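Local coordinates for takeout-like protein 1 (PDB 4G0S) that probably binds small hydrophobic ligands, as its juvenile hormone-binding relatives do, and here holds myristic acid inside the fold, at residues His34-Met39 against Phe202-His207; Phe47-Ser52 against Glu187-Pro192; Phe87-Thr92 against Lys119-His124. All coordinates share one frame; numbering follows the deposited sequence.

Interaction 1. Residues His34-Met39 against Phe202-His207; sequences HGVEVM and FKNIKH
Asn-204 and His-207, on one side of helix 191-211, make a mainly polar contact with Gly-35, Val-36, Glu-37 and Met-39, docking the loop between helix 13-27 and strand 42-51 onto that helix. The evidence is three hydrogen bonds. Asn-204 grips Glu-37 twice: its OD1 accepts from Glu-37 N at 2.9 Å, with 145° at the hydrogen, and its ND2 donates to Glu-37 OE1, also at 2.9 Å, meeting that oxygen from above the carboxylate plane. The two side chains cross at about a right angle. With ND2 bonded as well to Lys-200 O, a turn earlier in the helix, the amide is fixed in its rotation. One turn further on, His-207 ND1 donates to Gly-35 O at 3.0 Å. This bond is nearly straight (166°), lies in the imidazole plane and falls on a carbonyl lone pair. Gly-35 CA sits 3.2 Å from His-207 CB, and a side chain at this glycine would collide there. Met-39 and Asn-204 slide past each other in opposite directions, the Met-39 chain bending at its last torsion (chi3 -106°) with CE 3.7 Å from Asn-204 CB. Replacing Asn-204 by alanine removes the amide, and both Glu-37 N and OE1 would probably lose the partner that ties them to this turn. Val-36, Met-39 and Ile-205 also pack on Phe-27, joining the loop and helix 191-211 to helix 13-27, with Phe-143 of strand 139-153 touching Ile-205.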
loop_
_atom_site.group_PDB
_atom_site.type_symbol
_atom_site.label_atom_id
_atom_site.label_comp_id
_atom_site.label_asym_id
_atom_site.label_seq_id
_atom_site.Cartn_x
_atom_site.Cartn_y
_atom_site.Cartn_z
ATOM N N HIS A 34 16.008 5.318 -11.232
ATOM C CA HIS A 34 14.720 4.965 -11.777
ATOM C C HIS A 34 13.809 5.870 -10.971
ATOM O O HIS A 34 14.269 6.915 -10.507
ATOM C CB HIS A 34 14.557 3.457 -11.663
ATOM C CG HIS A 34 15.785 2.713 -12.172
ATOM N ND1 HIS A 34 15.915 2.308 -13.467
ATOM C CD2 HIS A 34 17.003 2.430 -11.558
ATOM C CE1 HIS A 34 17.139 1.743 -13.651
ATOM N NE2 HIS A 34 17.799 1.803 -12.488
ATOM N N GLY A 35 12.541 5.590 -10.774
ATOM C CA GLY A 35 11.800 6.596 -9.988
ATOM C C GLY A 35 11.593 6.200 -8.543
ATOM O O GLY A 35 10.604 6.611 -7.912
ATOM N N VAL A 36 12.507 5.373 -8.016
ATOM C CA VAL A 36 12.108 4.509 -6.904
ATOM C C VAL A 36 12.611 5.030 -5.553
ATOM O O VAL A 36 13.793 4.881 -5.269
ATOM C CB VAL A 36 12.478 3.027 -7.192
ATOM C CG1 VAL A 36 12.067 2.086 -6.054
ATOM C CG2 VAL A 36 11.834 2.581 -8.495
ATOM N N GLU A 37 11.708 5.654 -4.754
ATOM C CA GLU A 37 12.000 5.950 -3.343
ATOM C C GLU A 37 12.077 4.703 -2.485
ATOM O O GLU A 37 11.757 3.584 -2.908
ATOM C CB GLU A 37 11.021 6.894 -2.611
ATOM C CG GLU A 37 9.969 7.621 -3.387
ATOM C CD GLU A 37 8.653 7.377 -2.704
ATOM O OE1 GLU A 37 7.572 7.640 -3.281
ATOM O OE2 GLU A 37 8.730 6.886 -1.568
ATOM N N VAL A 38 12.559 4.946 -1.273
ATOM C CA VAL A 38 12.529 3.996 -0.222
ATOM C C VAL A 38 11.043 3.701 -0.035
ATOM O O VAL A 38 10.232 4.611 0.148
ATOM C CB VAL A 38 13.171 4.566 1.064
ATOM C CG1 VAL A 38 12.960 3.628 2.248
ATOM C CG2 VAL A 38 14.665 4.799 0.857
ATOM N N MET A 39 10.694 2.422 -0.128
ATOM C CA MET A 39 9.330 2.005 0.089
ATOM C C MET A 39 9.106 1.224 1.364
ATOM O O MET A 39 7.996 0.706 1.622
ATOM C CB MET A 39 8.861 1.278 -1.128
ATOM C CG MET A 39 8.857 2.228 -2.303
ATOM S SD MET A 39 7.808 1.453 -3.480
ATOM C CE MET A 39 9.110 0.927 -4.579
ATOM N N PHE A 202 1.970 2.210 -6.745
ATOM C CA PHE A 202 1.769 2.410 -8.207
ATOM C C PHE A 202 2.712 3.484 -8.810
ATOM O O PHE A 202 3.277 3.293 -9.887
ATOM C CB PHE A 202 0.293 2.758 -8.481
ATOM C CG PHE A 202 0.011 3.248 -9.879
ATOM C CD1 PHE A 202 -0.268 2.358 -10.899
ATOM C CD2 PHE A 202 -0.015 4.613 -10.166
ATOM C CE1 PHE A 202 -0.534 2.819 -12.199
ATOM C CE2 PHE A 202 -0.296 5.073 -11.449
ATOM C CZ PHE A 202 -0.551 4.178 -12.471
ATOM N N LYS A 203 2.895 4.607 -8.117
ATOM C CA LYS A 203 3.705 5.703 -8.657
ATOM C C LYS A 203 5.184 5.284 -8.844
ATOM O O LYS A 203 5.851 5.612 -9.855
ATOM C CB LYS A 203 3.597 6.925 -7.746
ATOM C CG LYS A 203 4.642 8.009 -8.010
ATOM C CD LYS A 203 4.425 9.210 -7.114
ATOM C CE LYS A 203 5.497 10.273 -7.345
ATOM N NZ LYS A 203 5.587 10.613 -8.804
ATOM N N ASN A 204 5.669 4.529 -7.864
ATOM C CA ASN A 204 7.042 4.097 -7.817
ATOM C C ASN A 204 7.346 3.038 -8.834
ATOM O O ASN A 204 8.369 3.118 -9.499
ATOM C CB ASN A 204 7.419 3.614 -6.429
ATOM C CG ASN A 204 7.928 4.728 -5.535
ATOM O OD1 ASN A 204 9.037 5.248 -5.718
ATOM N ND2 ASN A 204 7.151 5.052 -4.519
ATOM N N ILE A 205 6.450 2.057 -8.966
ATOM C CA ILE A 205 6.577 1.045 -10.029
ATOM C C ILE A 205 6.544 1.694 -11.428
ATOM O O ILE A 205 7.379 1.418 -12.298
ATOM C CB ILE A 205 5.489 -0.038 -9.926
ATOM C CG1 ILE A 205 5.450 -0.668 -8.514
ATOM C CG2 ILE A 205 5.753 -1.142 -10.940
ATOM C CD1 ILE A 205 4.166 -1.425 -8.232
ATOM N N LYS A 206 5.577 2.561 -11.629
ATOM C CA LYS A 206 5.369 3.284 -12.887
ATOM C C LYS A 206 6.642 3.993 -13.359
ATOM O O LYS A 206 6.936 4.049 -14.560
ATOM C CB LYS A 206 4.201 4.246 -12.669
ATOM C CG LYS A 206 4.004 5.395 -13.632
ATOM C CD LYS A 206 2.592 5.930 -13.392
ATOM C CE LYS A 206 2.361 7.254 -14.147
ATOM N NZ LYS A 206 2.391 7.151 -15.648
ATOM N N HIS A 207 7.389 4.499 -12.389
ATOM C CA HIS A 207 8.600 5.283 -12.587
ATOM C C HIS A 207 9.688 4.390 -13.074
ATOM O O HIS A 207 10.361 4.649 -14.100
ATOM C CB HIS A 207 8.974 5.851 -11.243
ATOM C CG HIS A 207 8.377 7.212 -10.963
ATOM N ND1 HIS A 207 8.640 7.895 -9.827
ATOM C CD2 HIS A 207 7.549 8.039 -11.751
ATOM C CE1 HIS A 207 7.986 9.074 -9.857
ATOM N NE2 HIS A 207 7.328 9.164 -11.049
#

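Interaction 2. Residues Phe47-Ser52 against Glu187-Pro192. With MYR (myristic acid), chain D.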
loop_
_atom_site.group_PDB
_atom_site.type_symbol
_atom_site.label_atom_id
_atom_site.label_comp_id
_atom_site.label_asym_id
_atom_site.label_seq_id
_atom_site.Cartn_x
_atom_site.Cartn_y
_atom_site.Cartn_z
ATOM N N PHE A 47 -2.974 13.117 4.470
ATOM C CA PHE A 47 -4.329 13.055 3.918
ATOM C C PHE A 47 -5.369 13.238 5.010
ATOM O O PHE A 47 -5.055 13.275 6.225
ATOM C CB PHE A 47 -4.587 11.749 3.151
ATOM C CG PHE A 47 -4.477 10.504 4.013
ATOM C CD1 PHE A 47 -5.572 10.053 4.766
ATOM C CD2 PHE A 47 -3.279 9.814 4.096
ATOM C CE1 PHE A 47 -5.485 8.906 5.552
ATOM C CE2 PHE A 47 -3.173 8.683 4.893
ATOM C CZ PHE A 47 -4.275 8.225 5.622
ATOM N N ALA A 48 -6.613 13.341 4.554
ATOM C CA ALA A 48 -7.730 13.643 5.393
ATOM C C ALA A 48 -8.937 12.958 4.822
ATOM O O ALA A 48 -9.063 12.799 3.602
ATOM C CB ALA A 48 -7.941 15.150 5.444
ATOM N N PHE A 49 -9.839 12.516 5.688
ATOM C CA PHE A 49 -11.108 12.029 5.197
ATOM C C PHE A 49 -12.282 12.271 6.137
ATOM O O PHE A 49 -12.104 12.534 7.318
ATOM C CB PHE A 49 -11.020 10.563 4.784
ATOM C CG PHE A 49 -10.869 9.618 5.927
ATOM C CD1 PHE A 49 -11.951 9.296 6.734
ATOM C CD2 PHE A 49 -9.637 8.993 6.168
ATOM C CE1 PHE A 49 -11.808 8.374 7.774
ATOM C CE2 PHE A 49 -9.489 8.061 7.185
ATOM C CZ PHE A 49 -10.570 7.744 7.996
ATOM N N ASP A 50 -13.482 12.182 5.565
ATOM C CA ASP A 50 -14.740 12.413 6.300
ATOM C C ASP A 50 -15.638 11.303 5.807
ATOM O O ASP A 50 -16.188 11.370 4.693
ATOM C CB ASP A 50 -15.294 13.847 6.031
ATOM C CG ASP A 50 -16.625 14.154 6.764
ATOM O OD1 ASP A 50 -17.559 13.311 6.754
ATOM O OD2 ASP A 50 -16.759 15.291 7.313
ATOM N N LEU A 51 -15.750 10.274 6.641
ATOM C CA LEU A 51 -16.365 9.005 6.291
ATOM C C LEU A 51 -17.201 8.463 7.443
ATOM O O LEU A 51 -16.711 8.413 8.597
ATOM C CB LEU A 51 -15.262 7.983 6.015
ATOM C CG LEU A 51 -14.692 7.930 4.614
ATOM C CD1 LEU A 51 -14.014 6.571 4.433
ATOM C CD2 LEU A 51 -15.816 8.087 3.605
ATOM N N SER A 52 -18.434 8.028 7.141
ATOM C CA SER A 52 -19.328 7.437 8.160
ATOM C C SER A 52 -19.320 8.207 9.472
ATOM O O SER A 52 -19.411 7.605 10.544
ATOM C CB SER A 52 -18.951 5.969 8.450
ATOM O OG SER A 52 -19.318 5.098 7.405
ATOM N N GLU A 187 -12.950 -2.254 7.405
ATOM C CA GLU A 187 -13.753 -2.180 6.195
ATOM C C GLU A 187 -14.407 -0.840 6.112
ATOM O O GLU A 187 -14.623 -0.314 5.014
ATOM C CB GLU A 187 -14.805 -3.308 6.149
ATOM C CG GLU A 187 -14.194 -4.693 5.956
ATOM C CD GLU A 187 -15.053 -5.609 5.102
ATOM O OE1 GLU A 187 -14.678 -6.816 4.969
ATOM O OE2 GLU A 187 -16.110 -5.145 4.557
ATOM N N GLU A 188 -14.704 -0.271 7.274
ATOM C CA GLU A 188 -15.366 1.022 7.331
ATOM C C GLU A 188 -14.438 2.201 7.007
ATOM O O GLU A 188 -14.868 3.163 6.399
ATOM C CB GLU A 188 -16.076 1.202 8.674
ATOM C CG GLU A 188 -17.581 1.029 8.630
ATOM C CD GLU A 188 -18.267 2.087 7.768
ATOM O OE1 GLU A 188 -17.745 3.199 7.673
ATOM O OE2 GLU A 188 -19.325 1.834 7.191
ATOM N N PHE A 189 -13.150 2.108 7.324
ATOM C CA PHE A 189 -12.257 3.269 7.174
ATOM C C PHE A 189 -10.935 2.997 6.443
ATOM O O PHE A 189 -10.180 3.930 6.152
ATOM C CB PHE A 189 -11.989 3.879 8.548
ATOM C CG PHE A 189 -13.252 4.235 9.296
ATOM C CD1 PHE A 189 -13.950 5.419 8.999
ATOM C CD2 PHE A 189 -13.774 3.373 10.272
ATOM C CE1 PHE A 189 -15.122 5.730 9.676
ATOM C CE2 PHE A 189 -14.966 3.679 10.946
ATOM C CZ PHE A 189 -15.624 4.864 10.648
ATOM N N GLY A 190 -10.656 1.727 6.143
ATOM C CA GLY A 190 -9.369 1.349 5.510
ATOM C C GLY A 190 -9.095 1.804 4.088
ATOM O O GLY A 190 -7.935 1.892 3.682
ATOM N N LYS A 191 -10.130 2.127 3.312
ATOM C CA LYS A 191 -9.877 2.394 1.898
ATOM C C LYS A 191 -8.941 3.615 1.651
ATOM O O LYS A 191 -8.030 3.498 0.844
ATOM C CB LYS A 191 -11.183 2.432 1.067
ATOM C CG LYS A 191 -10.984 2.451 -0.445
ATOM C CD LYS A 191 -12.139 3.126 -1.178
ATOM C CE LYS A 191 -12.051 2.932 -2.693
ATOM N NZ LYS A 191 -12.025 1.501 -3.136
ATOM N N PRO A 192 -9.159 4.775 2.332
ATOM C CA PRO A 192 -8.265 5.939 2.074
ATOM C C PRO A 192 -6.841 5.779 2.662
ATOM O O PRO A 192 -5.927 6.505 2.260
ATOM C CB PRO A 192 -8.993 7.118 2.743
ATOM C CG PRO A 192 -9.888 6.475 3.760
ATOM C CD PRO A 192 -10.284 5.142 3.216
HETATM C C1 MYR D . -1.182 -1.395 2.839
HETATM O O1 MYR D . -1.152 -2.460 3.487
HETATM O O2 MYR D . -0.395 -1.257 1.868
HETATM C C2 MYR D . -2.176 -0.279 3.201
HETATM C C3 MYR D . -2.822 -0.298 4.607
HETATM C C4 MYR D . -4.257 -0.828 4.685
HETATM C C5 MYR D . -5.239 -0.046 5.584
HETATM C C6 MYR D . -5.469 -0.617 6.993
HETATM C C7 MYR D . -6.917 -0.510 7.444
HETATM C C8 MYR D . -7.110 -0.493 8.955
HETATM C C9 MYR D . -8.117 0.576 9.396
HETATM C C10 MYR D . -7.461 1.933 9.612
HETATM C C11 MYR D . -8.465 3.081 9.703
HETATM C C12 MYR D . -8.023 4.148 10.686
HETATM C C13 MYR D . -9.206 4.469 11.619
HETATM C C14 MYR D . -8.818 5.310 12.815
#
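Phe-49 and Pro-192 form the apolar centre, with Phe-49 CD2 only 3.5 Å from Pro-192 CG and the two side chains crossing at about a right angle. The same ring also meets Phe-189, CE1 lying 3.8 Å from Phe-189 CD1, again with side chains crossing rather than stacked. Phe-49 CG stands between the backbone N and the carbonyl carbon (chi1 70°), a setting that places the ring against both partners. Around this pair, Leu-51 CD1 and Pro-192 CD approach end on at 4.2 Å, and the Phe-47 ring has Pro-192 O over its centre, 4.0 Å above the plane. Phe-47, Phe-49 and Leu-51 all turn to the helices while Ala-48 and Asp-50 between them point away, the alternation of an extended strand. On the inner side, Gly-190 CA is 3.6 Å from C7 of myristic acid, where a side chain would crowd the ligand, and Phe-189 CB also touches the acyl chain. Toward the polar margin, Leu-51 O lies in the plane of the Phe-189 ring at its edge, 3.3 Å from CE1. Last comes Ser-52, just past the strand, whose OG donates to Glu-188 OE1; the modelled 2.5 Å is very short, so its exact length is doubtful. The contact therefore fastens strand 42-51 to the junction of helices 182-189 and 191-211. Alongside in the sheet, Phe-47 and Phe-49 pair through their backbones with Leu-58 and Phe-56 of strand 54-77, and Phe-189 rests on Leu-54.

Interaction 3. Residues Phe87-Thr92 against Lys119-His124. With MYR (myristic acid), chain D.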
loop_
_atom_site.group_PDB
_atom_site.type_symbol
_atom_site.label_atom_id
_atom_site.label_comp_id
_atom_site.label_asym_id
_atom_site.label_seq_id
_atom_site.Cartn_x
_atom_site.Cartn_y
_atom_site.Cartn_z
ATOM N N PHE A 87 -0.764 -10.214 -3.139
ATOM C CA PHE A 87 0.258 -10.342 -2.113
ATOM C C PHE A 87 -0.343 -10.212 -0.729
ATOM O O PHE A 87 -1.565 -10.130 -0.608
ATOM C CB PHE A 87 1.455 -9.386 -2.341
ATOM C CG PHE A 87 1.147 -7.905 -2.187
ATOM C CD1 PHE A 87 1.573 -7.205 -1.067
ATOM C CD2 PHE A 87 0.529 -7.198 -3.201
ATOM C CE1 PHE A 87 1.344 -5.831 -0.941
ATOM C CE2 PHE A 87 0.282 -5.822 -3.081
ATOM C CZ PHE A 87 0.687 -5.139 -1.940
ATOM N N HIS A 88 0.512 -10.250 0.292
ATOM C CA HIS A 88 0.126 -10.053 1.694
ATOM C C HIS A 88 1.326 -9.805 2.543
ATOM O O HIS A 88 2.465 -10.118 2.140
ATOM C CB HIS A 88 -0.743 -11.188 2.258
ATOM C CG HIS A 88 -0.015 -12.517 2.476
ATOM N ND1 HIS A 88 0.226 -13.397 1.471
ATOM C CD2 HIS A 88 0.495 -13.108 3.636
ATOM C CE1 HIS A 88 0.857 -14.478 1.959
ATOM N NE2 HIS A 88 1.024 -14.301 3.279
ATOM N N LEU A 89 1.093 -9.260 3.745
ATOM C CA LEU A 89 2.190 -8.796 4.632
ATOM C C LEU A 89 1.603 -8.484 5.987
ATOM O O LEU A 89 0.391 -8.297 6.085
ATOM C CB LEU A 89 2.844 -7.520 4.065
ATOM C CG LEU A 89 1.971 -6.221 3.926
ATOM C CD1 LEU A 89 2.853 -4.983 3.998
ATOM C CD2 LEU A 89 1.138 -6.162 2.664
ATOM N N ASP A 90 2.442 -8.449 7.027
ATOM C CA ASP A 90 2.069 -7.769 8.252
ATOM C C ASP A 90 2.645 -6.358 8.108
ATOM O O ASP A 90 3.839 -6.213 7.874
ATOM C CB ASP A 90 2.607 -8.381 9.568
ATOM C CG ASP A 90 3.064 -9.847 9.463
ATOM O OD1 ASP A 90 2.848 -10.563 8.447
ATOM O OD2 ASP A 90 3.666 -10.283 10.475
ATOM N N ALA A 91 1.805 -5.334 8.268
ATOM C CA ALA A 91 2.251 -3.951 8.205
ATOM C C ALA A 91 2.046 -3.137 9.485
ATOM O O ALA A 91 1.247 -3.493 10.398
ATOM C CB ALA A 91 1.603 -3.246 7.023
ATOM N N THR A 92 2.822 -2.061 9.581
ATOM C CA THR A 92 2.541 -1.053 10.586
ATOM C C THR A 92 2.314 0.307 9.923
ATOM O O THR A 92 2.934 0.600 8.952
ATOM C CB THR A 92 3.660 -1.006 11.639
ATOM O OG1 THR A 92 3.723 -2.274 12.309
ATOM C CG2 THR A 92 3.344 0.057 12.672
ATOM N N LYS A 119 -2.279 -7.467 10.517
ATOM C CA LYS A 119 -1.816 -8.861 10.627
ATOM C C LYS A 119 -2.406 -9.639 9.462
ATOM O O LYS A 119 -3.591 -9.852 9.394
ATOM C CB LYS A 119 -2.197 -9.439 12.015
ATOM C CG LYS A 119 -1.661 -10.819 12.348
ATOM C CD LYS A 119 -0.258 -10.802 12.952
ATOM C CE LYS A 119 0.280 -12.232 13.033
ATOM N NZ LYS A 119 0.641 -12.673 11.650
ATOM N N ASN A 120 -1.560 -10.000 8.507
ATOM C CA ASN A 120 -1.960 -10.756 7.328
ATOM C C ASN A 120 -2.897 -9.916 6.409
ATOM O O ASN A 120 -3.998 -10.346 6.075
ATOM C CB ASN A 120 -2.597 -12.089 7.767
ATOM C CG ASN A 120 -2.788 -13.058 6.638
ATOM O OD1 ASN A 120 -2.288 -12.837 5.541
ATOM N ND2 ASN A 120 -3.532 -14.155 6.888
ATOM N N ILE A 121 -2.468 -8.712 6.029
ATOM C CA ILE A 121 -3.280 -7.948 5.065
ATOM C C ILE A 121 -3.113 -8.397 3.632
ATOM O O ILE A 121 -2.010 -8.378 3.069
ATOM C CB ILE A 121 -3.222 -6.389 5.210
ATOM C CG1 ILE A 121 -4.191 -5.727 4.201
ATOM C CG2 ILE A 121 -1.797 -5.835 5.144
ATOM C CD1 ILE A 121 -4.376 -4.219 4.374
ATOM N N HIS A 122 -4.229 -8.782 3.024
ATOM C CA HIS A 122 -4.198 -9.238 1.644
ATOM C C HIS A 122 -4.599 -8.134 0.727
ATOM O O HIS A 122 -5.467 -7.310 1.042
ATOM C CB HIS A 122 -5.025 -10.520 1.458
ATOM C CG HIS A 122 -4.304 -11.765 1.945
ATOM N ND1 HIS A 122 -3.925 -12.776 1.107
ATOM C CD2 HIS A 122 -3.848 -12.114 3.205
ATOM C CE1 HIS A 122 -3.280 -13.709 1.799
ATOM N NE2 HIS A 122 -3.234 -13.315 3.089
ATOM N N ILE A 123 -3.930 -8.081 -0.416
ATOM C CA ILE A 123 -4.121 -6.995 -1.371
ATOM C C ILE A 123 -4.338 -7.632 -2.705
ATOM O O ILE A 123 -3.689 -8.663 -3.058
ATOM C CB ILE A 123 -2.886 -6.087 -1.482
ATOM C CG1 ILE A 123 -2.349 -5.668 -0.101
ATOM C CG2 ILE A 123 -3.183 -4.842 -2.309
ATOM C CD1 ILE A 123 -3.102 -4.520 0.498
ATOM N N HIS A 124 -5.271 -7.040 -3.439
ATOM C CA HIS A 124 -5.483 -7.389 -4.826
ATOM C C HIS A 124 -5.301 -6.155 -5.641
ATOM O O HIS A 124 -6.131 -5.260 -5.579
ATOM C CB HIS A 124 -6.862 -7.991 -5.035
ATOM C CG HIS A 124 -7.066 -8.522 -6.422
ATOM N ND1 HIS A 124 -6.711 -9.789 -6.776
ATOM C CD2 HIS A 124 -7.568 -7.910 -7.567
ATOM C CE1 HIS A 124 -6.981 -9.966 -8.086
ATOM N NE2 HIS A 124 -7.481 -8.801 -8.575
HETATM C C1 MYR D . -1.182 -1.395 2.839
HETATM O O1 MYR D . -1.152 -2.460 3.487
HETATM O O2 MYR D . -0.395 -1.257 1.868
HETATM C C2 MYR D . -2.176 -0.279 3.201
HETATM C C3 MYR D . -2.822 -0.298 4.607
HETATM C C4 MYR D . -4.257 -0.828 4.685
HETATM C C5 MYR D . -5.239 -0.046 5.584
HETATM C C6 MYR D . -5.469 -0.617 6.993
HETATM C C7 MYR D . -6.917 -0.510 7.444
HETATM C C8 MYR D . -7.110 -0.493 8.955
HETATM C C9 MYR D . -8.117 0.576 9.396
HETATM C C10 MYR D . -7.461 1.933 9.612
HETATM C C11 MYR D . -8.465 3.081 9.703
HETATM C C12 MYR D . -8.023 4.148 10.686
HETATM C C13 MYR D . -9.206 4.469 11.619
HETATM C C14 MYR D . -8.818 5.310 12.815
#
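Phe-87 and Ile-123 are paired in the curved antiparallel sheet that walls the lipid-binding interior, and they illustrate its two-faced construction. The axes of segments 87-92 and 121-124 run antiparallel, 150° between their directions. At this hydrogen-bonded pair, Ile-123 N donates to Phe-87 O at 3.1 Å; further along, Ile-121 N reaches Leu-89 O at 2.9 Å. On the inner face, Ile-123 CB lies over the Phe-87 ring, 3.9 Å from its centroid, in a CH-pi contact, and Leu-89 runs beside Ile-121. Ile-121 is extended, with CG1 anti to the backbone N (chi1 -176°) and CD1 carried on in line, reaching 3.4 Å from C4 of myristic acid. The outer face carries His-88 and His-122 as an offset stack, centroids 4.3 Å apart and planes within 2°; His-88 CB sits over the centre of the His-122 ring, 3.4 Å from its centroid. His-88 ND1 is bonded to Asp-72, which fixes the ring's turn, and His-122 NE2 makes a weak 2.7 Å bond to Asn-120 OD1. At the corner of the chain, Lys-119 NZ stays 4.0 Å from Asp-90 OD2, too far for a salt bridge. The pair is flanked by strand 54-77, where Val-70 and Ala-69 meet His-88 and Leu-89, and by strand 139-153, where Val-152 and Val-148 meet Ile-121 and Ile-123.

Overall arrangement
Interactions 1 and 3 are both partly buried, interaction 3 nearer the chain's centre (about 9 Å), while interaction 2 is a surface contact at about 15 Å. Chemistry follows place: antiparallel backbone pairing with apolar residues inward in interaction 3, ring and proline packing with a polar margin in interaction 2, and side-chain hydrogen bonds to an irregular loop in interaction 1. Interactions 1 and 2 share helix 191-211 but use distant parts of it, on opposite sides of the chain's centre, their own centres about 25 Å apart. Interactions 2 and 3 reach the same sheet and touch the same myristic acid, interaction 2 from mid-chain (C7) to C11, interaction 3 nearer the carboxylate, at C4.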